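Local coordinates for protein alginase (Pseudoalteromonas, PDB 4Q8L) that probably depolymerises alginate by beta-elimination, as a calcium-binding polysaccharide lyase of family 18 built on a jelly-roll beta-sandwich, at residues D13-N18 / G44-Y49; T62-E67 / S173-G178. All coordinates share one frame; numbering follows the deposited sequence.

Contact 1: residues D13-N18 / G44-Y49; sequences DLEGDN and GWRHEY
E15 OE1 is held by two donors: R46 NH2 forms a salt bridge to it at 2.8 Å, and H37 NE2 adds a hydrogen bond. E15 CB lies over one face of the guanidinium, and the bend at chi2 (-69°) brings the carboxylate back to NH2, its plane 25° from that of the guanidinium. R46 NH1 turns the other way along its own strand, in the guanidinium plane, to the anti lone pair of E48 OE1, an oxygen also bridged to K176 NZ. Beneath this network, E15 and E48 are a hydrogen-bonded antiparallel pair. E15 N reaches E48 O at 2.7 Å and E48 N reaches E15 O at 3.1 Å. One residue along, the non-hydrogen-bonded pair L14 and Y49 turns to the other side of the sheet. There L14, with CG anti to its own N (chi1 175°), sets CD1 over the tyrosine ring, 4.2 Å from the centroid. The chemistry is thus split across the sheet, an apolar L14–Y49 pair on one side and an ionic network on the other, where alternating acids and bases fix the R46 guanidinium through both NH1 and NH2.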
ATOM      1  N   ASP A  13      -3.716 -14.243  -0.127  1.00 13.47           N
ATOM      2  CA  ASP A  13      -4.190 -14.405  -1.493  1.00 15.22           C
ATOM      3  C   ASP A  13      -3.385 -13.456  -2.370  1.00 15.99           C
ATOM      4  O   ASP A  13      -3.030 -12.352  -1.935  1.00 14.37           O
ATOM      5  CB  ASP A  13      -5.660 -13.996  -1.613  1.00 14.81           C
ATOM      6  CG  ASP A  13      -6.612 -14.984  -0.974  1.00 19.55           C
ATOM      7  OD1 ASP A  13      -7.705 -14.536  -0.566  1.00 19.68           O
ATOM      8  OD2 ASP A  13      -6.288 -16.192  -0.899  1.00 20.01           O
ATOM      9  N   LEU A  14      -3.104 -13.882  -3.597  1.00 13.62           N
ATOM     10  CA  LEU A  14      -2.513 -12.998  -4.596  1.00 15.61           C
ATOM     11  C   LEU A  14      -3.590 -12.162  -5.287  1.00 14.65           C
ATOM     12  O   LEU A  14      -4.536 -12.707  -5.865  1.00 14.26           O
ATOM     13  CB  LEU A  14      -1.755 -13.820  -5.644  1.00 14.45           C
ATOM     14  CG  LEU A  14      -1.157 -13.071  -6.836  1.00 14.83           C
ATOM     15  CD1 LEU A  14      -0.348 -11.844  -6.377  1.00 13.68           C
ATOM     16  CD2 LEU A  14      -0.297 -14.020  -7.698  1.00 14.90           C
ATOM     17  N   GLU A  15      -3.451 -10.844  -5.232  1.00 14.07           N
ATOM     18  CA  GLU A  15      -4.348  -9.958  -5.976  1.00 13.80           C
ATOM     19  C   GLU A  15      -3.666  -9.474  -7.260  1.00 14.63           C
ATOM     20  O   GLU A  15      -2.862  -8.539  -7.248  1.00 12.31           O
ATOM     21  CB  GLU A  15      -4.793  -8.780  -5.099  1.00 14.96           C
ATOM     22  CG  GLU A  15      -5.592  -9.227  -3.866  1.00 13.34           C
ATOM     23  CD  GLU A  15      -6.967  -9.783  -4.228  1.00 15.81           C
ATOM     24  OE1 GLU A  15      -7.647  -9.180  -5.087  1.00 14.29           O
ATOM     25  OE2 GLU A  15      -7.372 -10.818  -3.656  1.00 16.46           O
ATOM     26  N   GLY A  16      -3.971 -10.132  -8.368  1.00 14.18           N
ATOM     27  CA  GLY A  16      -3.321  -9.813  -9.633  1.00 14.80           C
ATOM     28  C   GLY A  16      -2.388 -10.943 -10.024  1.00 13.57           C
ATOM     29  O   GLY A  16      -1.203 -10.924  -9.699  1.00 12.16           O
ATOM     30  N   ASP A  17      -2.931 -11.933 -10.727  1.00 14.26           N
ATOM     31  CA  ASP A  17      -2.231 -13.195 -10.949  1.00 18.17           C
ATOM     32  C   ASP A  17      -1.189 -13.140 -12.061  1.00 18.48           C
ATOM     33  O   ASP A  17      -0.246 -13.939 -12.085  1.00 16.54           O
ATOM     34  CB  ASP A  17      -3.250 -14.293 -11.252  1.00 20.03           C
ATOM     35  CG  ASP A  17      -4.268 -14.442 -10.150  1.00 18.83           C
ATOM     36  OD1 ASP A  17      -3.925 -15.033  -9.110  1.00 20.33           O
ATOM     37  OD2 ASP A  17      -5.400 -13.947 -10.314  1.00 19.96           O
ATOM     38  N   ASN A  18      -1.361 -12.194 -12.976  1.00 14.43           N
ATOM     39  CA  ASN A  18      -0.523 -12.123 -14.163  1.00 17.20           C
ATOM     40  C   ASN A  18       0.044 -10.713 -14.366  1.00 16.91           C
ATOM     41  O   ASN A  18      -0.703  -9.777 -14.643  1.00 20.08           O
ATOM     42  CB  ASN A  18      -1.345 -12.560 -15.390  1.00 19.41           C
ATOM     43  CG  ASN A  18      -0.503 -12.684 -16.657  1.00 28.94           C
ATOM     44  OD1 ASN A  18      -0.977 -12.393 -17.755  1.00 40.16           O
ATOM     45  ND2 ASN A  18       0.741 -13.129 -16.511  1.00 26.19           N
ATOM     46  N   GLY A  44      -8.114   2.770  -9.336  1.00 17.07           N
ATOM     47  CA  GLY A  44      -6.764   2.426  -9.722  1.00 16.32           C
ATOM     48  C   GLY A  44      -6.555   0.955 -10.017  1.00 19.99           C
ATOM     49  O   GLY A  44      -7.508   0.158 -10.062  1.00 17.00           O
ATOM     50  N   TRP A  45      -5.292   0.603 -10.241  1.00 16.36           N
ATOM     51  CA  TRP A  45      -4.898  -0.761 -10.551  1.00 16.71           C
ATOM     52  C   TRP A  45      -3.943  -1.193  -9.462  1.00 17.56           C
ATOM     53  O   TRP A  45      -3.136  -0.389  -9.000  1.00 17.00           O
ATOM     54  CB  TRP A  45      -4.162  -0.810 -11.888  1.00 14.57           C
ATOM     55  CG  TRP A  45      -5.035  -0.898 -13.111  1.00 16.49           C
ATOM     56  CD1 TRP A  45      -6.328  -1.339 -13.177  1.00 19.32           C
ATOM     57  CD2 TRP A  45      -4.660  -0.547 -14.448  1.00 17.81           C
ATOM     58  NE1 TRP A  45      -6.781  -1.288 -14.479  1.00 17.82           N
ATOM     59  CE2 TRP A  45      -5.776  -0.803 -15.278  1.00 17.93           C
ATOM     60  CE3 TRP A  45      -3.486  -0.043 -15.027  1.00 15.98           C
ATOM     61  CZ2 TRP A  45      -5.752  -0.573 -16.652  1.00 19.22           C
ATOM     62  CZ3 TRP A  45      -3.464   0.185 -16.400  1.00 18.28           C
ATOM     63  CH2 TRP A  45      -4.589  -0.078 -17.193  1.00 17.94           C
ATOM     64  N   ARG A  46      -4.006  -2.461  -9.073  1.00 15.93           N
ATOM     65  CA  ARG A  46      -3.129  -2.957  -8.020  1.00 18.12           C
ATOM     66  C   ARG A  46      -2.431  -4.254  -8.401  1.00 15.68           C
ATOM     67  O   ARG A  46      -2.868  -4.994  -9.283  1.00 14.49           O
ATOM     68  CB  ARG A  46      -3.923  -3.185  -6.729  1.00 17.55           C
ATOM     69  CG  ARG A  46      -4.917  -4.338  -6.840  1.00 15.91           C
ATOM     70  CD  ARG A  46      -6.228  -3.945  -6.217  1.00 16.64           C
ATOM     71  NE  ARG A  46      -7.276  -4.944  -6.409  1.00 18.10           N
ATOM     72  CZ  ARG A  46      -7.638  -5.838  -5.491  1.00 17.14           C
ATOM     73  NH1 ARG A  46      -7.015  -5.880  -4.315  1.00 13.92           N
ATOM     74  NH2 ARG A  46      -8.630  -6.685  -5.748  1.00 17.29           N
ATOM     75  N   HIS A  47      -1.338  -4.518  -7.703  1.00 14.31           N
ATOM     76  CA  HIS A  47      -0.676  -5.803  -7.746  1.00 14.01           C
ATOM     77  C   HIS A  47      -0.252  -5.952  -6.298  1.00 12.81           C
ATOM     78  O   HIS A  47       0.565  -5.179  -5.822  1.00 13.42           O
ATOM     79  CB  HIS A  47       0.536  -5.744  -8.671  1.00 12.61           C
ATOM     80  CG  HIS A  47       0.928  -7.068  -9.247  1.00 12.37           C
ATOM     81  ND1 HIS A  47       2.068  -7.239 -10.005  1.00 15.14           N
ATOM     82  CD2 HIS A  47       0.323  -8.280  -9.195  1.00 11.51           C
ATOM     83  CE1 HIS A  47       2.151  -8.502 -10.393  1.00 15.20           C
ATOM     84  NE2 HIS A  47       1.107  -9.156  -9.913  1.00 14.87           N
ATOM     85  N   GLU A  48      -0.838  -6.901  -5.575  1.00 13.07           N
ATOM     86  CA  GLU A  48      -0.600  -6.947  -4.137  1.00 13.72           C
ATOM     87  C   GLU A  48      -1.008  -8.285  -3.509  1.00 14.21           C
ATOM     88  O   GLU A  48      -1.636  -9.128  -4.159  1.00 15.06           O
ATOM     89  CB  GLU A  48      -1.328  -5.772  -3.450  1.00 14.69           C
ATOM     90  CG  GLU A  48      -2.846  -5.910  -3.427  1.00 18.36           C
ATOM     91  CD  GLU A  48      -3.586  -4.605  -3.102  1.00 15.26           C
ATOM     92  OE1 GLU A  48      -4.783  -4.510  -3.435  1.00 17.73           O
ATOM     93  OE2 GLU A  48      -2.993  -3.686  -2.506  1.00 17.72           O
ATOM     94  N   TYR A  49      -0.624  -8.474  -2.249  1.00 14.84           N
ATOM     95  CA  TYR A  49      -1.031  -9.634  -1.473  1.00 14.15           C
ATOM     96  C   TYR A  49      -2.011  -9.181  -0.397  1.00 15.13           C
ATOM     97  O   TYR A  49      -1.936  -8.047   0.073  1.00 13.95           O
ATOM     98  CB  TYR A  49       0.179 -10.319  -0.829  1.00 12.85           C
ATOM     99  CG  TYR A  49       1.061 -11.027  -1.822  1.00 12.37           C
ATOM    100  CD1 TYR A  49       2.205 -10.420  -2.314  1.00 11.63           C
ATOM    101  CD2 TYR A  49       0.735 -12.296  -2.291  1.00 13.74           C
ATOM    102  CE1 TYR A  49       3.017 -11.066  -3.233  1.00 12.27           C
ATOM    103  CE2 TYR A  49       1.541 -12.948  -3.209  1.00 11.72           C
ATOM    104  CZ  TYR A  49       2.678 -12.321  -3.674  1.00 12.95           C
ATOM    105  OH  TYR A  49       3.489 -12.952  -4.586  1.00 14.36           O
TER

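Contact 2: residues T62-E67 / S173-G178; sequences TYEVFE and SYFKFG
F66, F175 and F177 form an aromatic cluster between the two sheets of the jelly-roll sandwich. Strands 62-67 and 174-177 face each other across the core; their axes come within 10.1 Å and run at 3°, with no direct hydrogen bond between them. F66 buries most, and its CG, anti to the backbone N (chi1 173°), carries the ring in between F175 and F177. Its outer end lies on F177: CE1 sits 3.5 Å above the middle of that ring, while F177 CB in turn lies over the rim of one F66 face. The rings meet obliquely, planes at 31°. F175 meets the root of F66 instead, with CE2 3.6 Å from F66 CG, again obliquely. An alanine in place of F66 would probably leave F177 without the ring over its face and F175 CE2 without its neighbour, opening a gap between the sheets. M217 and V220 of strand 213-226 also pack on F66.

Toward S173 the interface turns polar. The E64 carboxylate is bonded by Y222, H85 and N149, and OE2 comes within 3.5 Å of F175 CB. Water joins the sheets here: one molecule donates to E64 OE2 at 3.1 Å and weakly accepts from F175 N. A second gives a hydrogen bond to E64 OE1 (2.9 Å) and another to S173 OG, which is also bonded to V57 O.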
ATOM      1  N   THR A  62      -5.660  -8.933  16.552  1.00 23.59           N
ATOM      2  CA  THR A  62      -4.484  -9.354  15.796  1.00 21.58           C
ATOM      3  C   THR A  62      -3.185  -8.684  16.253  1.00 23.16           C
ATOM      4  O   THR A  62      -3.146  -7.493  16.558  1.00 21.95           O
ATOM      5  CB  THR A  62      -4.655  -9.141  14.267  1.00 25.23           C
ATOM      6  OG1 THR A  62      -4.116  -7.873  13.901  1.00 39.30           O
ATOM      7  CG2 THR A  62      -6.110  -9.186  13.861  1.00 21.30           C
ATOM      8  N   TYR A  63      -2.127  -9.480  16.309  1.00 23.08           N
ATOM      9  CA  TYR A  63      -0.783  -8.962  16.416  1.00 21.16           C
ATOM     10  C   TYR A  63      -0.079  -9.358  15.128  1.00 22.68           C
ATOM     11  O   TYR A  63       0.010 -10.545  14.805  1.00 23.06           O
ATOM     12  CB  TYR A  63      -0.057  -9.571  17.610  1.00 22.46           C
ATOM     13  CG  TYR A  63       1.397  -9.175  17.681  1.00 22.74           C
ATOM     14  CD1 TYR A  63       2.376  -9.953  17.082  1.00 25.17           C
ATOM     15  CD2 TYR A  63       1.793  -8.016  18.340  1.00 23.62           C
ATOM     16  CE1 TYR A  63       3.705  -9.594  17.138  1.00 25.56           C
ATOM     17  CE2 TYR A  63       3.125  -7.647  18.397  1.00 25.01           C
ATOM     18  CZ  TYR A  63       4.075  -8.441  17.799  1.00 29.02           C
ATOM     19  OH  TYR A  63       5.401  -8.083  17.856  1.00 29.13           O
ATOM     20  N   GLU A  64       0.396  -8.376  14.373  1.00 15.96           N
ATOM     21  CA  GLU A  64       1.111  -8.685  13.148  1.00 15.82           C
ATOM     22  C   GLU A  64       2.257  -7.711  12.912  1.00 17.58           C
ATOM     23  O   GLU A  64       2.175  -6.524  13.251  1.00 16.32           O
ATOM     24  CB  GLU A  64       0.153  -8.754  11.942  1.00 17.50           C
ATOM     25  CG  GLU A  64      -0.488  -7.436  11.560  1.00 22.55           C
ATOM     26  CD  GLU A  64      -1.734  -7.589  10.690  1.00 20.80           C
ATOM     27  OE1 GLU A  64      -2.734  -6.905  10.994  1.00 21.01           O
ATOM     28  OE2 GLU A  64      -1.715  -8.376   9.708  1.00 19.08           O
ATOM     29  N   VAL A  65       3.339  -8.242  12.356  1.00 12.38           N
ATOM     30  CA  VAL A  65       4.505  -7.450  11.996  1.00 14.42           C
ATOM     31  C   VAL A  65       4.936  -7.773  10.571  1.00 16.31           C
ATOM     32  O   VAL A  65       5.326  -8.911  10.278  1.00 17.16           O
ATOM     33  CB  VAL A  65       5.680  -7.725  12.941  1.00 15.30           C
ATOM     34  CG1 VAL A  65       6.909  -6.911  12.520  1.00 18.68           C
ATOM     35  CG2 VAL A  65       5.290  -7.401  14.393  1.00 20.45           C
ATOM     36  N   PHE A  66       4.833  -6.784   9.685  1.00 12.76           N
ATOM     37  CA  PHE A  66       5.289  -6.923   8.306  1.00 12.79           C
ATOM     38  C   PHE A  66       6.540  -6.080   8.091  1.00 14.04           C
ATOM     39  O   PHE A  66       6.572  -4.914   8.464  1.00 13.39           O
ATOM     40  CB  PHE A  66       4.211  -6.477   7.311  1.00 14.01           C
ATOM     41  CG  PHE A  66       4.693  -6.445   5.877  1.00 12.98           C
ATOM     42  CD1 PHE A  66       4.784  -7.615   5.135  1.00 11.44           C
ATOM     43  CD2 PHE A  66       5.082  -5.251   5.283  1.00 14.18           C
ATOM     44  CE1 PHE A  66       5.247  -7.599   3.818  1.00 12.58           C
ATOM     45  CE2 PHE A  66       5.541  -5.226   3.961  1.00 13.80           C
ATOM     46  CZ  PHE A  66       5.620  -6.400   3.228  1.00 12.54           C
ATOM     47  N   GLU A  67       7.564  -6.677   7.491  1.00 13.23           N
ATOM     48  CA  GLU A  67       8.797  -5.963   7.189  1.00 15.90           C
ATOM     49  C   GLU A  67       9.286  -6.295   5.784  1.00 18.58           C
ATOM     50  O   GLU A  67       9.188  -7.441   5.335  1.00 14.89           O
ATOM     51  CB  GLU A  67       9.896  -6.298   8.205  1.00 18.48           C
ATOM     52  CG  GLU A  67       9.549  -5.957   9.647  1.00 22.55           C
ATOM     53  CD  GLU A  67      10.643  -6.358  10.624  1.00 31.32           C
ATOM     54  OE1 GLU A  67      10.533  -6.005  11.817  1.00 39.30           O
ATOM     55  OE2 GLU A  67      11.613  -7.027  10.201  1.00 36.61           O
ATOM     56  N   SER A 173     -10.836  -7.386  10.048  1.00 18.16           N
ATOM     57  CA  SER A 173      -9.832  -6.533   9.424  1.00 20.57           C
ATOM     58  C   SER A 173      -8.816  -7.356   8.629  1.00 16.00           C
ATOM     59  O   SER A 173      -8.615  -8.549   8.889  1.00 15.33           O
ATOM     60  CB  SER A 173      -9.111  -5.718  10.511  1.00 16.83           C
ATOM     61  OG  SER A 173      -8.490  -6.592  11.442  1.00 16.88           O
ATOM     62  N   TYR A 174      -8.171  -6.723   7.657  1.00 14.09           N
ATOM     63  CA  TYR A 174      -7.150  -7.418   6.886  1.00 14.57           C
ATOM     64  C   TYR A 174      -6.046  -6.501   6.362  1.00 16.69           C
ATOM     65  O   TYR A 174      -6.283  -5.334   6.031  1.00 14.88           O
ATOM     66  CB  TYR A 174      -7.773  -8.222   5.736  1.00 13.76           C
ATOM     67  CG  TYR A 174      -8.574  -7.409   4.746  1.00 17.22           C
ATOM     68  CD1 TYR A 174      -8.019  -6.997   3.541  1.00 18.34           C
ATOM     69  CD2 TYR A 174      -9.899  -7.072   5.005  1.00 16.34           C
ATOM     70  CE1 TYR A 174      -8.760  -6.256   2.630  1.00 20.54           C
ATOM     71  CE2 TYR A 174     -10.644  -6.340   4.100  1.00 17.19           C
ATOM     72  CZ  TYR A 174     -10.075  -5.939   2.919  1.00 23.77           C
ATOM     73  OH  TYR A 174     -10.819  -5.209   2.027  1.00 22.53           O
ATOM     74  N   PHE A 175      -4.848  -7.069   6.276  1.00 14.83           N
ATOM     75  CA  PHE A 175      -3.656  -6.378   5.791  1.00 14.77           C
ATOM     76  C   PHE A 175      -3.365  -6.718   4.334  1.00 13.55           C
ATOM     77  O   PHE A 175      -3.529  -7.866   3.921  1.00 12.04           O
ATOM     78  CB  PHE A 175      -2.460  -6.799   6.644  1.00 14.78           C
ATOM     79  CG  PHE A 175      -1.178  -6.088   6.298  1.00 16.19           C
ATOM     80  CD1 PHE A 175      -1.042  -4.716   6.521  1.00 12.69           C
ATOM     81  CD2 PHE A 175      -0.102  -6.794   5.775  1.00 13.62           C
ATOM     82  CE1 PHE A 175       0.148  -4.059   6.217  1.00 12.73           C
ATOM     83  CE2 PHE A 175       1.103  -6.145   5.474  1.00 13.78           C
ATOM     84  CZ  PHE A 175       1.222  -4.774   5.694  1.00 12.49           C
ATOM     85  N   LYS A 176      -2.932  -5.715   3.568  1.00 13.68           N
ATOM     86  CA  LYS A 176      -2.470  -5.897   2.193  1.00 12.33           C
ATOM     87  C   LYS A 176      -1.129  -5.185   2.035  1.00 12.75           C
ATOM     88  O   LYS A 176      -0.845  -4.227   2.749  1.00 12.41           O
ATOM     89  CB  LYS A 176      -3.480  -5.316   1.182  1.00 13.69           C
ATOM     90  CG  LYS A 176      -4.873  -5.956   1.204  1.00 15.88           C
ATOM     91  CD  LYS A 176      -5.688  -5.632  -0.073  1.00 14.75           C
ATOM     92  CE  LYS A 176      -6.042  -4.134  -0.189  1.00 15.88           C
ATOM     93  NZ  LYS A 176      -6.629  -3.811  -1.542  1.00 13.39           N
ATOM     94  N   PHE A 177      -0.302  -5.661   1.112  1.00 12.32           N
ATOM     95  CA  PHE A 177       0.935  -4.971   0.777  1.00 13.76           C
ATOM     96  C   PHE A 177       1.275  -5.235  -0.677  1.00 15.70           C
ATOM     97  O   PHE A 177       0.881  -6.262  -1.247  1.00 13.22           O
ATOM     98  CB  PHE A 177       2.094  -5.414   1.672  1.00 10.60           C
ATOM     99  CG  PHE A 177       2.558  -6.823   1.414  1.00 11.81           C
ATOM    100  CD1 PHE A 177       1.963  -7.899   2.067  1.00 13.34           C
ATOM    101  CD2 PHE A 177       3.584  -7.072   0.510  1.00 10.09           C
ATOM    102  CE1 PHE A 177       2.390  -9.213   1.823  1.00 13.34           C
ATOM    103  CE2 PHE A 177       4.014  -8.378   0.258  1.00 12.74           C
ATOM    104  CZ  PHE A 177       3.414  -9.450   0.918  1.00  8.97           C
ATOM    105  N   GLY A 178       2.007  -4.305  -1.274  1.00 13.30           N
ATOM    106  CA  GLY A 178       2.374  -4.423  -2.673  1.00 12.19           C
ATOM    107  C   GLY A 178       2.387  -3.061  -3.329  1.00 14.37           C
ATOM    108  O   GLY A 178       3.045  -2.138  -2.842  1.00 14.60           O
TER
HETATM  109  O   HOH W   1      -4.550  -8.860   8.689  1.00 15.57           O
HETATM  110  O   HOH W   2      -5.586  -7.067  10.312  1.00 20.45           O

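How the contacts relate
From the N terminus, strand 12-15 runs out, the chain passes through the short strands 22-24 and 27-30 and helix 32-35, and strand 44-51 returns to close contact 1 within one sheet. The chain then crosses to the opposing sheet as strand 62-74, opening contact 2, which closes only at 174-177 after more than a hundred residues that include the calcium site. The two contacts therefore follow in series. They meet in space because strands 44-51 and 174-177 are neighbours: Y49 N lies 2.9 Å from F177 O, a probable backbone hydrogen bond. Contact 1 thus secures the edge of one sheet, and contact 2 joins that sheet to the other.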